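Local coordinates for protein putative sporulation-specific glycosylase ydhD (Bacillus subtilis subsp. subtilis str. 168, PDB 3CZ8) that probably cleaves glycosyl bonds of polysaccharides during sporulation, this chain being the family 18 glycosidase domain of a longer protein that also has LysM domains, at residues Phe39-His42 with Asp48-Asn51; Asn101-Leu106 with Val115-Glu120; Arg269-Asp272 with Arg276-Glu279; Ala255-Ser260 with Val280-Val285. The protein carries 1 engineered substitution. All coordinates share one frame; numbering follows the deposited sequence. Where two conformers were deposited one is given.

Interaction 1 of 4, residues Phe39-His42 with Asp48-Asn51; sequences FEYH and DIAN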
loop_
_atom_site.group_PDB
_atom_site.type_symbol
_atom_site.label_atom_id
_atom_site.label_comp_id
_atom_site.label_asym_id
_atom_site.label_seq_id
_atom_site.Cartn_x
_atom_site.Cartn_y
_atom_site.Cartn_z
ATOM N N PHE A 39 10.280 -8.153 0.430
ATOM C CA PHE A 39 9.572 -9.272 -0.158
ATOM C C PHE A 39 9.930 -9.444 -1.614
ATOM O O PHE A 39 10.261 -8.511 -2.231
ATOM C CB PHE A 39 8.071 -9.132 0.045
ATOM C CG PHE A 39 7.607 -9.621 1.368
ATOM C CD1 PHE A 39 6.946 -10.807 1.486
ATOM C CD2 PHE A 39 7.867 -8.921 2.506
ATOM C CE1 PHE A 39 6.568 -11.252 2.696
ATOM C CE2 PHE A 39 7.480 -9.392 3.692
ATOM C CZ PHE A 39 6.832 -10.544 3.782
ATOM N N GLU A 40 9.813 -10.624 -2.183
ATOM C CA GLU A 40 10.292 -11.868 -1.651
ATOM C C GLU A 40 11.262 -12.521 -2.621
ATOM O O GLU A 40 11.295 -12.168 -3.773
ATOM C CB GLU A 40 9.114 -12.783 -1.478
ATOM C CG GLU A 40 8.199 -12.743 -2.638
ATOM C CD GLU A 40 8.407 -13.874 -3.581
ATOM O OE1 GLU A 40 8.124 -13.711 -4.755
ATOM O OE2 GLU A 40 8.847 -14.927 -3.138
ATOM N N TYR A 41 12.045 -13.473 -2.136
ATOM C CA TYR A 41 12.612 -14.530 -2.953
ATOM C C TYR A 41 11.917 -15.833 -2.693
ATOM O O TYR A 41 11.626 -16.136 -1.587
ATOM C CB TYR A 41 14.086 -14.710 -2.644
ATOM C CG TYR A 41 14.989 -13.599 -3.084
ATOM C CD1 TYR A 41 15.150 -12.481 -2.318
ATOM C CD2 TYR A 41 15.705 -13.688 -4.258
ATOM C CE1 TYR A 41 15.956 -11.507 -2.696
ATOM C CE2 TYR A 41 16.515 -12.721 -4.640
ATOM C CZ TYR A 41 16.644 -11.627 -3.860
ATOM O OH TYR A 41 17.452 -10.608 -4.219
ATOM N N HIS A 42 11.658 -16.608 -3.719
ATOM C CA HIS A 42 10.996 -17.860 -3.519
ATOM C C HIS A 42 11.824 -19.076 -3.902
ATOM O O HIS A 42 12.770 -18.974 -4.641
ATOM C CB HIS A 42 9.614 -17.884 -4.175
ATOM C CG HIS A 42 9.604 -17.351 -5.566
ATOM N ND1 HIS A 42 9.539 -16.013 -5.846
ATOM C CD2 HIS A 42 9.679 -17.978 -6.756
ATOM C CE1 HIS A 42 9.584 -15.834 -7.145
ATOM N NE2 HIS A 42 9.670 -17.012 -7.721
ATOM N N ASP A 48 16.802 -24.551 -4.646
ATOM C CA ASP A 48 17.327 -23.377 -5.345
ATOM C C ASP A 48 16.469 -22.145 -5.078
ATOM O O ASP A 48 15.294 -22.261 -4.737
ATOM C CB ASP A 48 17.422 -23.634 -6.851
ATOM C CG ASP A 48 18.669 -24.412 -7.241
ATOM O OD1 ASP A 48 18.533 -25.407 -7.979
ATOM O OD2 ASP A 48 19.784 -24.032 -6.819
ATOM N N ILE A 49 17.067 -20.969 -5.215
ATOM C CA ILE A 49 16.312 -19.727 -5.180
ATOM C C ILE A 49 15.886 -19.416 -6.617
ATOM O O ILE A 49 16.719 -19.078 -7.465
ATOM C CB ILE A 49 17.111 -18.581 -4.519
ATOM C CG1 ILE A 49 17.353 -18.911 -3.037
ATOM C CG2 ILE A 49 16.360 -17.253 -4.645
ATOM C CD1 ILE A 49 18.429 -18.074 -2.359
ATOM N N ALA A 50 14.582 -19.554 -6.869
ATOM C CA ALA A 50 14.021 -19.579 -8.225
ATOM C C ALA A 50 14.083 -18.250 -8.974
ATOM O O ALA A 50 14.203 -18.232 -10.200
ATOM C CB ALA A 50 12.591 -20.103 -8.195
ATOM N N ASN A 51 14.011 -17.149 -8.235
ATOM C CA ASN A 51 13.977 -15.815 -8.829
ATOM C C ASN A 51 15.112 -14.924 -8.355
ATOM O O ASN A 51 15.906 -15.305 -7.492
ATOM C CB ASN A 51 12.654 -15.129 -8.492
ATOM C CG ASN A 51 12.504 -14.853 -6.997
ATOM O OD1 ASN A 51 12.565 -15.769 -6.180
ATOM N ND2 ASN A 51 12.298 -13.590 -6.640
#
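The loop that leaves strand 35-42 of this TIM barrel folds back on the strand's end, where N51 lays its amide flat against the imidazole of H42. The two planes are only 5° apart, and N51 OD1 sits over one face of the ring, toward its rim. The same oxygen accepts a hydrogen bond from the backbone N-H of H42, with H42 N to N51 OD1 2.8 Å and a nearly straight bond of 173°. Both side chains start with CG lodged between N and the carbonyl carbon (chi1 46° in H42), which lets ring and amide overlap. The backbone itself adds one bond, A50 N to H42 O at 2.9 Å, which pins the loop. The other end of the amide makes a weak bond, N51 ND2 to E40 O at 3.4 Å, and is held better by S4 O of the second subunit. The ring is fixed in turn by E40, whose OE1 accepts from H42 ND1 at 2.9 Å; E40 is itself held by T74 and by Y6 N of the second subunit. Beside these polar contacts, I49 CG2 rests 3.6 Å from Y41 CD2, while the Y41 hydroxyl bonds D55. Strand 68-77 flanks 39-42 as its parallel neighbour, and helix 93-110 packs on Y41 and I49 through L106, tying the loop to both sheet and helix.

Interaction 2 of 4, residues Asn101-Leu106 with Val115-Glu120; sequences NNIYDL and VTIDFE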
loop_
_atom_site.group_PDB
_atom_site.type_symbol
_atom_site.label_atom_id
_atom_site.label_comp_id
_atom_site.label_asym_id
_atom_site.label_seq_id
_atom_site.Cartn_x
_atom_site.Cartn_y
_atom_site.Cartn_z
ATOM N N ASN A 101 22.920 -23.067 1.799
ATOM C CA ASN A 101 24.049 -22.492 1.064
ATOM C C ASN A 101 23.638 -21.360 0.127
ATOM O O ASN A 101 24.320 -20.333 0.063
ATOM C CB ASN A 101 24.824 -23.574 0.295
ATOM C CG ASN A 101 25.598 -24.508 1.214
ATOM O OD1 ASN A 101 26.145 -24.088 2.234
ATOM N ND2 ASN A 101 25.640 -25.784 0.852
ATOM N N ASN A 102 22.524 -21.550 -0.584
ATOM C CA ASN A 102 21.980 -20.525 -1.486
ATOM C C ASN A 102 21.546 -19.250 -0.780
ATOM O O ASN A 102 21.756 -18.158 -1.306
ATOM C CB ASN A 102 20.815 -21.076 -2.300
ATOM C CG ASN A 102 21.258 -22.067 -3.351
ATOM O OD1 ASN A 102 22.406 -22.050 -3.804
ATOM N ND2 ASN A 102 20.350 -22.950 -3.739
ATOM N N ILE A 103 20.943 -19.400 0.403
ATOM C CA ILE A 103 20.534 -18.260 1.233
ATOM C C ILE A 103 21.763 -17.472 1.696
ATOM O O ILE A 103 21.752 -16.235 1.683
ATOM C CB ILE A 103 19.658 -18.697 2.449
ATOM C CG1 ILE A 103 18.235 -19.049 2.008
ATOM C CG2 ILE A 103 19.580 -17.599 3.496
ATOM C CD1 ILE A 103 17.447 -19.845 3.041
ATOM N N TYR A 104 22.819 -18.190 2.084
ATOM C CA TYR A 104 24.094 -17.555 2.421
ATOM C C TYR A 104 24.678 -16.827 1.213
ATOM O O TYR A 104 25.125 -15.685 1.336
ATOM C CB TYR A 104 25.119 -18.559 2.979
ATOM C CG TYR A 104 26.389 -17.875 3.446
ATOM C CD1 TYR A 104 27.488 -17.731 2.592
ATOM C CD2 TYR A 104 26.480 -17.339 4.729
ATOM C CE1 TYR A 104 28.642 -17.078 3.009
ATOM C CE2 TYR A 104 27.633 -16.690 5.156
ATOM C CZ TYR A 104 28.709 -16.563 4.292
ATOM O OH TYR A 104 29.854 -15.923 4.712
ATOM N N ASP A 105 24.674 -17.493 0.058
ATOM C CA ASP A 105 25.179 -16.904 -1.187
ATOM C C ASP A 105 24.379 -15.671 -1.583
ATOM O O ASP A 105 24.941 -14.723 -2.121
ATOM C CB ASP A 105 25.168 -17.924 -2.334
ATOM C CG ASP A 105 26.218 -19.015 -2.170
ATOM O OD1 ASP A 105 26.120 -20.032 -2.889
ATOM O OD2 ASP A 105 27.133 -18.865 -1.330
ATOM N N LEU A 106 23.075 -15.692 -1.300
ATOM C CA LEU A 106 22.198 -14.551 -1.537
ATOM C C LEU A 106 22.565 -13.342 -0.680
ATOM O O LEU A 106 22.714 -12.244 -1.204
ATOM C CB LEU A 106 20.731 -14.929 -1.303
ATOM C CG LEU A 106 19.691 -14.018 -1.959
ATOM C CD1 LEU A 106 19.429 -14.474 -3.387
ATOM C CD2 LEU A 106 18.410 -14.012 -1.158
ATOM N N VAL A 115 18.271 -12.506 7.039
ATOM C CA VAL A 115 17.048 -12.953 6.374
ATOM C C VAL A 115 15.803 -12.924 7.245
ATOM O O VAL A 115 15.868 -12.788 8.471
ATOM C CB VAL A 115 17.153 -14.386 5.767
ATOM C CG1 VAL A 115 18.119 -14.423 4.608
ATOM C CG2 VAL A 115 17.514 -15.405 6.823
ATOM N N THR A 116 14.669 -13.058 6.569
ATOM C CA THR A 116 13.387 -13.329 7.197
ATOM C C THR A 116 12.822 -14.537 6.485
ATOM O O THR A 116 12.527 -14.484 5.293
ATOM C CB THR A 116 12.426 -12.131 7.110
ATOM O OG1 THR A 116 13.021 -11.013 7.772
ATOM C CG2 THR A 116 11.092 -12.452 7.784
ATOM N N ILE A 117 12.728 -15.651 7.200
ATOM C CA ILE A 117 12.105 -16.835 6.636
ATOM C C ILE A 117 10.599 -16.632 6.759
ATOM O O ILE A 117 10.075 -16.420 7.856
ATOM C CB ILE A 117 12.571 -18.143 7.340
ATOM C CG1 ILE A 117 14.059 -18.423 7.066
ATOM C CG2 ILE A 117 11.722 -19.319 6.901
ATOM C CD1 ILE A 117 14.405 -18.697 5.579
ATOM N N ASP A 118 9.919 -16.647 5.620
ATOM C CA ASP A 118 8.470 -16.544 5.585
ATOM C C ASP A 118 7.944 -17.790 4.878
ATOM O O ASP A 118 7.484 -17.734 3.740
ATOM C CB ASP A 118 8.037 -15.242 4.892
ATOM C CG ASP A 118 6.520 -15.051 4.860
ATOM O OD1 ASP A 118 5.815 -15.617 5.718
ATOM O OD2 ASP A 118 6.034 -14.325 3.967
ATOM N N PHE A 119 8.049 -18.925 5.561
ATOM C CA PHE A 119 7.488 -20.160 5.043
ATOM C C PHE A 119 6.113 -20.342 5.655
ATOM O O PHE A 119 5.970 -20.461 6.874
ATOM C CB PHE A 119 8.375 -21.390 5.327
ATOM C CG PHE A 119 9.686 -21.406 4.570
ATOM C CD1 PHE A 119 9.961 -20.482 3.561
ATOM C CD2 PHE A 119 10.643 -22.380 4.859
ATOM C CE1 PHE A 119 11.169 -20.509 2.870
ATOM C CE2 PHE A 119 11.855 -22.424 4.164
ATOM C CZ PHE A 119 12.117 -21.486 3.167
ATOM N N GLU A 120 5.102 -20.350 4.799
ATOM C CA GLU A 120 3.738 -20.536 5.256
ATOM C C GLU A 120 3.173 -21.853 4.762
ATOM O O GLU A 120 3.678 -22.431 3.785
ATOM C CB GLU A 120 2.861 -19.358 4.850
ATOM C CG GLU A 120 3.201 -18.090 5.614
ATOM C CD GLU A 120 2.342 -16.914 5.214
ATOM O OE1 GLU A 120 1.136 -17.106 4.939
ATOM O OE2 GLU A 120 2.881 -15.793 5.174
#
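I103 reaches from helix 93-110 over the side chains of V115 and I117, both of which it crosses at about a right angle. Its two branches divide the work. With chi1 at -75° the CG2 methyl lies anti to the backbone N and meets V115 CG1 at 3.7 Å, a distance made less certain by a second V115 conformer. The longer arm carries CD1 to within 4.1 Å of I117 CD1. I117 bends at its second torsion (-64°), sending CD1 out to the helix while its CG2 sits over the centre of the F119 ring. This is the packing of a beta-alpha-beta crossover in a TIM barrel: helix 93-110 lies in the connection between the parallel strands 68-77 and 114-118, and its apolar side is laid on the outside of the barrel. L137 of helix 127-143 touches I103 and I117 alike, extending the apolar layer to the next helix. Segment 115-120 also ends a degenerate family 18 signature (DxxDxDxE), in which D118 and E120 are kept but T116 stands where the middle aspartate usually lies. E120, the predicted proton donor, bonds through OE2 a glycerol probably from the crystallisation liquor, and D118 bonds the same glycerol oxygen weakly.

Interaction 3 of 4, residues Arg269-Asp272 with Arg276-Glu279; sequences RYSD and RTHE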
loop_
_atom_site.group_PDB
_atom_site.type_symbol
_atom_site.label_atom_id
_atom_site.label_comp_id
_atom_site.label_asym_id
_atom_site.label_seq_id
_atom_site.Cartn_x
_atom_site.Cartn_y
_atom_site.Cartn_z
ATOM N N ARG A 269 -20.925 -0.723 10.632
ATOM C CA ARG A 269 -21.835 -1.336 9.667
ATOM C C ARG A 269 -22.448 -0.270 8.766
ATOM O O ARG A 269 -22.576 0.889 9.167
ATOM C CB ARG A 269 -22.934 -2.129 10.381
ATOM C CG ARG A 269 -22.439 -3.358 11.128
ATOM C CD ARG A 269 -23.565 -4.070 11.861
ATOM N NE ARG A 269 -23.068 -5.237 12.585
ATOM C CZ ARG A 269 -22.701 -5.236 13.865
ATOM N NH1 ARG A 269 -22.780 -4.125 14.590
ATOM N NH2 ARG A 269 -22.256 -6.353 14.425
ATOM N N TYR A 270 -22.802 -0.665 7.547
ATOM C CA TYR A 270 -23.499 0.212 6.606
ATOM C C TYR A 270 -24.356 -0.598 5.637
ATOM O O TYR A 270 -24.173 -1.809 5.507
ATOM C CB TYR A 270 -22.509 1.107 5.837
ATOM C CG TYR A 270 -21.589 0.389 4.861
ATOM C CD1 TYR A 270 -21.988 0.143 3.545
ATOM C CD2 TYR A 270 -20.311 -0.021 5.247
ATOM C CE1 TYR A 270 -21.147 -0.518 2.644
ATOM C CE2 TYR A 270 -19.453 -0.668 4.352
ATOM C CZ TYR A 270 -19.880 -0.907 3.052
ATOM O OH TYR A 270 -19.057 -1.547 2.162
ATOM N N SER A 271 -25.281 0.077 4.959
ATOM C CA SER A 271 -26.064 -0.533 3.884
ATOM C C SER A 271 -25.663 0.099 2.562
ATOM O O SER A 271 -25.625 1.324 2.444
ATOM C CB SER A 271 -27.564 -0.347 4.124
ATOM O OG SER A 271 -27.964 -0.946 5.344
ATOM N N ASP A 272 -25.358 -0.733 1.572
ATOM C CA ASP A 272 -24.915 -0.229 0.277
ATOM C C ASP A 272 -26.088 0.170 -0.630
ATOM O O ASP A 272 -27.257 0.080 -0.218
ATOM C CB ASP A 272 -23.937 -1.203 -0.414
ATOM C CG ASP A 272 -24.544 -2.574 -0.703
ATOM O OD1 ASP A 272 -25.738 -2.801 -0.419
ATOM O OD2 ASP A 272 -23.804 -3.438 -1.227
ATOM N N ARG A 276 -27.959 -4.317 0.738
ATOM C CA ARG A 276 -27.140 -5.293 1.474
ATOM C C ARG A 276 -26.380 -4.664 2.638
ATOM O O ARG A 276 -25.687 -3.657 2.472
ATOM C CB ARG A 276 -26.139 -5.986 0.540
ATOM C CG ARG A 276 -26.756 -6.650 -0.691
ATOM C CD ARG A 276 -25.683 -7.272 -1.577
ATOM N NE ARG A 276 -24.755 -6.272 -2.108
ATOM C CZ ARG A 276 -23.612 -6.550 -2.731
ATOM N NH1 ARG A 276 -23.231 -7.808 -2.911
ATOM N NH2 ARG A 276 -22.842 -5.565 -3.175
ATOM N N THR A 277 -26.524 -5.259 3.816
ATOM C CA THR A 277 -25.811 -4.788 4.993
ATOM C C THR A 277 -24.374 -5.313 4.966
ATOM O O THR A 277 -24.120 -6.457 4.572
ATOM C CB THR A 277 -26.526 -5.185 6.301
ATOM O OG1 THR A 277 -27.943 -5.068 6.125
ATOM C CG2 THR A 277 -26.098 -4.278 7.451
ATOM N N HIS A 278 -23.443 -4.444 5.353
ATOM C CA HIS A 278 -22.027 -4.754 5.396
ATOM C C HIS A 278 -21.509 -4.599 6.816
ATOM O O HIS A 278 -22.035 -3.795 7.578
ATOM C CB HIS A 278 -21.256 -3.793 4.504
ATOM C CG HIS A 278 -21.435 -4.032 3.040
ATOM N ND1 HIS A 278 -20.435 -4.553 2.248
ATOM C CD2 HIS A 278 -22.484 -3.800 2.220
ATOM C CE1 HIS A 278 -20.865 -4.641 1.002
ATOM N NE2 HIS A 278 -22.107 -4.193 0.957
ATOM N N GLU A 279 -20.472 -5.362 7.159
ATOM C CA GLU A 279 -19.784 -5.223 8.443
ATOM C C GLU A 279 -18.282 -5.145 8.195
ATOM O O GLU A 279 -17.711 -5.984 7.492
ATOM C CB GLU A 279 -20.115 -6.391 9.378
ATOM C CG GLU A 279 -19.564 -6.243 10.790
ATOM C CD GLU A 279 -20.114 -7.286 11.757
ATOM O OE1 GLU A 279 -19.307 -7.969 12.420
ATOM O OE2 GLU A 279 -21.353 -7.419 11.862
#
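D272 OD2 is gripped by three nitrogens from the opposite arm of the hairpin. H278 NE2 donates to it at 2.9 Å, in the plane of its own ring but from above the carboxylate, 70° out of that plane. R276 meets the same oxygen with the edge of its guanidinium, through weak bonds from NH2 at 3.0 Å and from NE at 3.1 Å, completing a salt bridge; its chain bends at the third torsion (-63°) to get there. On the face that carries Y270 and H278, their rings are almost parallel yet slid apart, and a CH-pi contact sets H278 CB 3.6 Å from the centroid of the Y270 ring. D227 joins the pair from the next strand, taking the Y270 hydroxyl on one carboxylate oxygen and H278 ND1 on the other. R269 and E279, on the sheet's other face, run side by side in a second salt bridge. E279 OE2 takes weak, bent bonds from R269 NE and NH2, each 2.9 Å, the two flat groups nearly perpendicular, and E279 OE1 bonds W281. Beneath all this, strands 265-271 and 277-281 are joined by regular antiparallel bonds, the tighter being H278 N to Y270 O at 2.7 Å. With a carboxylate facing each ring nitrogen, H278 may favour the doubly protonated, positively charged form, although D272 also serves R276.

Interaction 4 of 4, residues Ala255-Ser260 with Val280-Val285; sequences APIQYS and VWFEGV. Engineered in segment 280-285: G284 (natural residue Asp).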
loop_
_atom_site.group_PDB
_atom_site.type_symbol
_atom_site.label_atom_id
_atom_site.label_comp_id
_atom_site.label_asym_id
_atom_site.label_seq_id
_atom_site.Cartn_x
_atom_site.Cartn_y
_atom_site.Cartn_z
ATOM N N ALA A 255 -21.223 6.167 8.016
ATOM C CA ALA A 255 -21.366 5.205 9.096
ATOM C C ALA A 255 -20.492 5.617 10.277
ATOM O O ALA A 255 -19.308 5.905 10.101
ATOM C CB ALA A 255 -20.986 3.817 8.609
ATOM N N PRO A 256 -21.083 5.669 11.484
ATOM C CA PRO A 256 -20.307 5.966 12.693
ATOM C C PRO A 256 -19.338 4.835 13.056
ATOM O O PRO A 256 -19.708 3.654 13.013
ATOM C CB PRO A 256 -21.383 6.134 13.775
ATOM C CG PRO A 256 -22.569 5.384 13.268
ATOM C CD PRO A 256 -22.516 5.462 11.772
ATOM N N ILE A 257 -18.106 5.208 13.395
ATOM C CA ILE A 257 -17.069 4.241 13.747
ATOM C C ILE A 257 -17.126 3.934 15.238
ATOM O O ILE A 257 -16.763 4.771 16.078
ATOM C CB ILE A 257 -15.655 4.723 13.337
ATOM C CG1 ILE A 257 -15.590 4.969 11.823
ATOM C CG2 ILE A 257 -14.592 3.698 13.752
ATOM C CD1 ILE A 257 -14.382 5.785 11.368
ATOM N N GLN A 258 -17.606 2.735 15.555
ATOM C CA GLN A 258 -17.675 2.277 16.942
ATOM C C GLN A 258 -16.473 1.417 17.336
ATOM O O GLN A 258 -15.678 1.015 16.485
ATOM C CB GLN A 258 -19.010 1.579 17.247
ATOM C CG GLN A 258 -19.641 0.841 16.084
ATOM C CD GLN A 258 -21.093 0.477 16.332
ATOM O OE1 GLN A 258 -21.796 0.053 15.416
ATOM N NE2 GLN A 258 -21.547 0.635 17.572
ATOM N N TYR A 259 -16.349 1.152 18.632
ATOM C CA TYR A 259 -15.163 0.521 19.191
ATOM C C TYR A 259 -15.556 -0.563 20.190
ATOM O O TYR A 259 -16.247 -0.289 21.177
ATOM C CB TYR A 259 -14.298 1.586 19.872
ATOM C CG TYR A 259 -12.886 1.156 20.194
ATOM C CD1 TYR A 259 -11.896 1.157 19.210
ATOM C CD2 TYR A 259 -12.531 0.771 21.486
ATOM C CE1 TYR A 259 -10.591 0.774 19.501
ATOM C CE2 TYR A 259 -11.230 0.385 21.788
ATOM C CZ TYR A 259 -10.265 0.389 20.790
ATOM O OH TYR A 259 -8.977 0.011 21.082
ATOM N N SER A 260 -15.125 -1.793 19.921
ATOM C CA SER A 260 -15.360 -2.906 20.835
ATOM C C SER A 260 -14.468 -2.770 22.061
ATOM O O SER A 260 -13.256 -2.603 21.935
ATOM C CB SER A 260 -15.111 -4.244 20.143
ATOM O OG SER A 260 -15.283 -5.318 21.048
ATOM N N VAL A 280 -17.655 -4.120 8.765
ATOM C CA VAL A 280 -16.239 -3.851 8.539
ATOM C C VAL A 280 -15.492 -3.852 9.867
ATOM O O VAL A 280 -15.894 -3.167 10.801
ATOM C CB VAL A 280 -16.021 -2.495 7.803
ATOM C CG1 VAL A 280 -14.538 -2.255 7.483
ATOM C CG2 VAL A 280 -16.853 -2.428 6.528
ATOM N N TRP A 281 -14.422 -4.643 9.940
ATOM C CA TRP A 281 -13.478 -4.626 11.063
ATOM C C TRP A 281 -12.082 -4.271 10.559
ATOM O O TRP A 281 -11.634 -4.788 9.532
ATOM C CB TRP A 281 -13.433 -5.999 11.743
ATOM C CG TRP A 281 -14.675 -6.339 12.498
ATOM C CD1 TRP A 281 -15.820 -6.887 11.987
ATOM C CD2 TRP A 281 -14.905 -6.156 13.902
ATOM N NE1 TRP A 281 -16.749 -7.051 12.986
ATOM C CE2 TRP A 281 -16.216 -6.609 14.170
ATOM C CE3 TRP A 281 -14.137 -5.637 14.957
ATOM C CZ2 TRP A 281 -16.774 -6.574 15.455
ATOM C CZ3 TRP A 281 -14.694 -5.600 16.239
ATOM C CH2 TRP A 281 -16.000 -6.068 16.473
ATOM N N PHE A 282 -11.391 -3.402 11.293
ATOM C CA PHE A 282 -10.107 -2.868 10.857
ATOM C C PHE A 282 -9.284 -2.441 12.068
ATOM O O PHE A 282 -9.550 -2.885 13.182
ATOM C CB PHE A 282 -10.296 -1.713 9.846
ATOM C CG PHE A 282 -10.983 -0.491 10.417
ATOM C CD1 PHE A 282 -12.354 -0.481 10.648
ATOM C CD2 PHE A 282 -10.257 0.664 10.687
ATOM C CE1 PHE A 282 -12.979 0.646 11.167
ATOM C CE2 PHE A 282 -10.874 1.795 11.207
ATOM C CZ PHE A 282 -12.233 1.784 11.450
ATOM N N GLU A 283 -8.268 -1.613 11.837
ATOM C CA GLU A 283 -7.418 -1.080 12.899
ATOM C C GLU A 283 -7.326 0.438 12.793
ATOM O O GLU A 283 -7.119 0.975 11.704
ATOM C CB GLU A 283 -6.011 -1.672 12.801
ATOM C CG GLU A 283 -5.919 -3.160 13.087
ATOM C CD GLU A 283 -5.940 -3.493 14.569
ATOM O OE1 GLU A 283 -5.410 -2.703 15.374
ATOM O OE2 GLU A 283 -6.474 -4.558 14.928
ATOM N N GLY A 284 -7.483 1.122 13.924
ATOM C CA GLY A 284 -7.311 2.574 13.993
ATOM C C GLY A 284 -6.163 2.978 14.905
ATOM O O GLY A 284 -5.341 2.138 15.283
ATOM N N VAL A 285 -6.120 4.261 15.266
ATOM C CA VAL A 285 -5.041 4.823 16.083
ATOM C C VAL A 285 -5.085 4.302 17.523
ATOM O O VAL A 285 -4.041 4.052 18.132
ATOM C CB VAL A 285 -5.061 6.378 16.080
ATOM C CG1 VAL A 285 -3.720 6.945 16.540
ATOM C CG2 VAL A 285 -5.402 6.913 14.696
#
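F282 and I257 make the tight part of the contact, F282 buried and I257 at the solvent edge, whereas S260 and W281 meet more loosely. I257 CG2 stands 3.8 Å from F282 CZ, approaching the phenyl ring at its edge and near its plane, with the two side chains at about a right angle. The CG of F282 is tucked between N and the carbonyl carbon (chi1 65°), and A246 and N243 of helix 243-252 and P266 of strand 265-271 pack around the ring. I257 also touches A250 of that helix. The second meeting is slacker, S260 CB lying 4.2 Å from W281 CZ3, again at a ring edge. That indole has its main partners elsewhere, stacking on F267 and donating NE1 to E279, while S260 OG bonds Y263 N. Such sparse contact follows from topology: the two segments are not neighbours in the sheet, and their side chains meet past strand 265-271 between them. Farther on, the engineered G284 (Asp in nature) occupies the N-cap of helix 285-297. A small antiparallel sheet with a helix, placed between the seventh and eighth strands of the barrel, matches the alpha/beta insertion domain found in many family 18 chitinases.

The four contacts fall into two pairs far apart in the domain, about 37 to 43 Å between centres. Interactions 1 and 2 belong to the barrel and touch each other, I49 and Y41 lying against the helix that interaction 2 packs on the sheet. Interactions 3 and 4 lie in the other, antiparallel sheet, share strand 277-281, and meet where A255 and V280 reach R269 and Y270. Chemistry follows place. The buried contact, interaction 2, is purely aliphatic, whereas the partly exposed hairpin of interaction 3 adds salt bridges to its backbone bonds. Interaction 1 mixes polar and apolar grips at a subunit interface, and interaction 4 relies on ring edges alone.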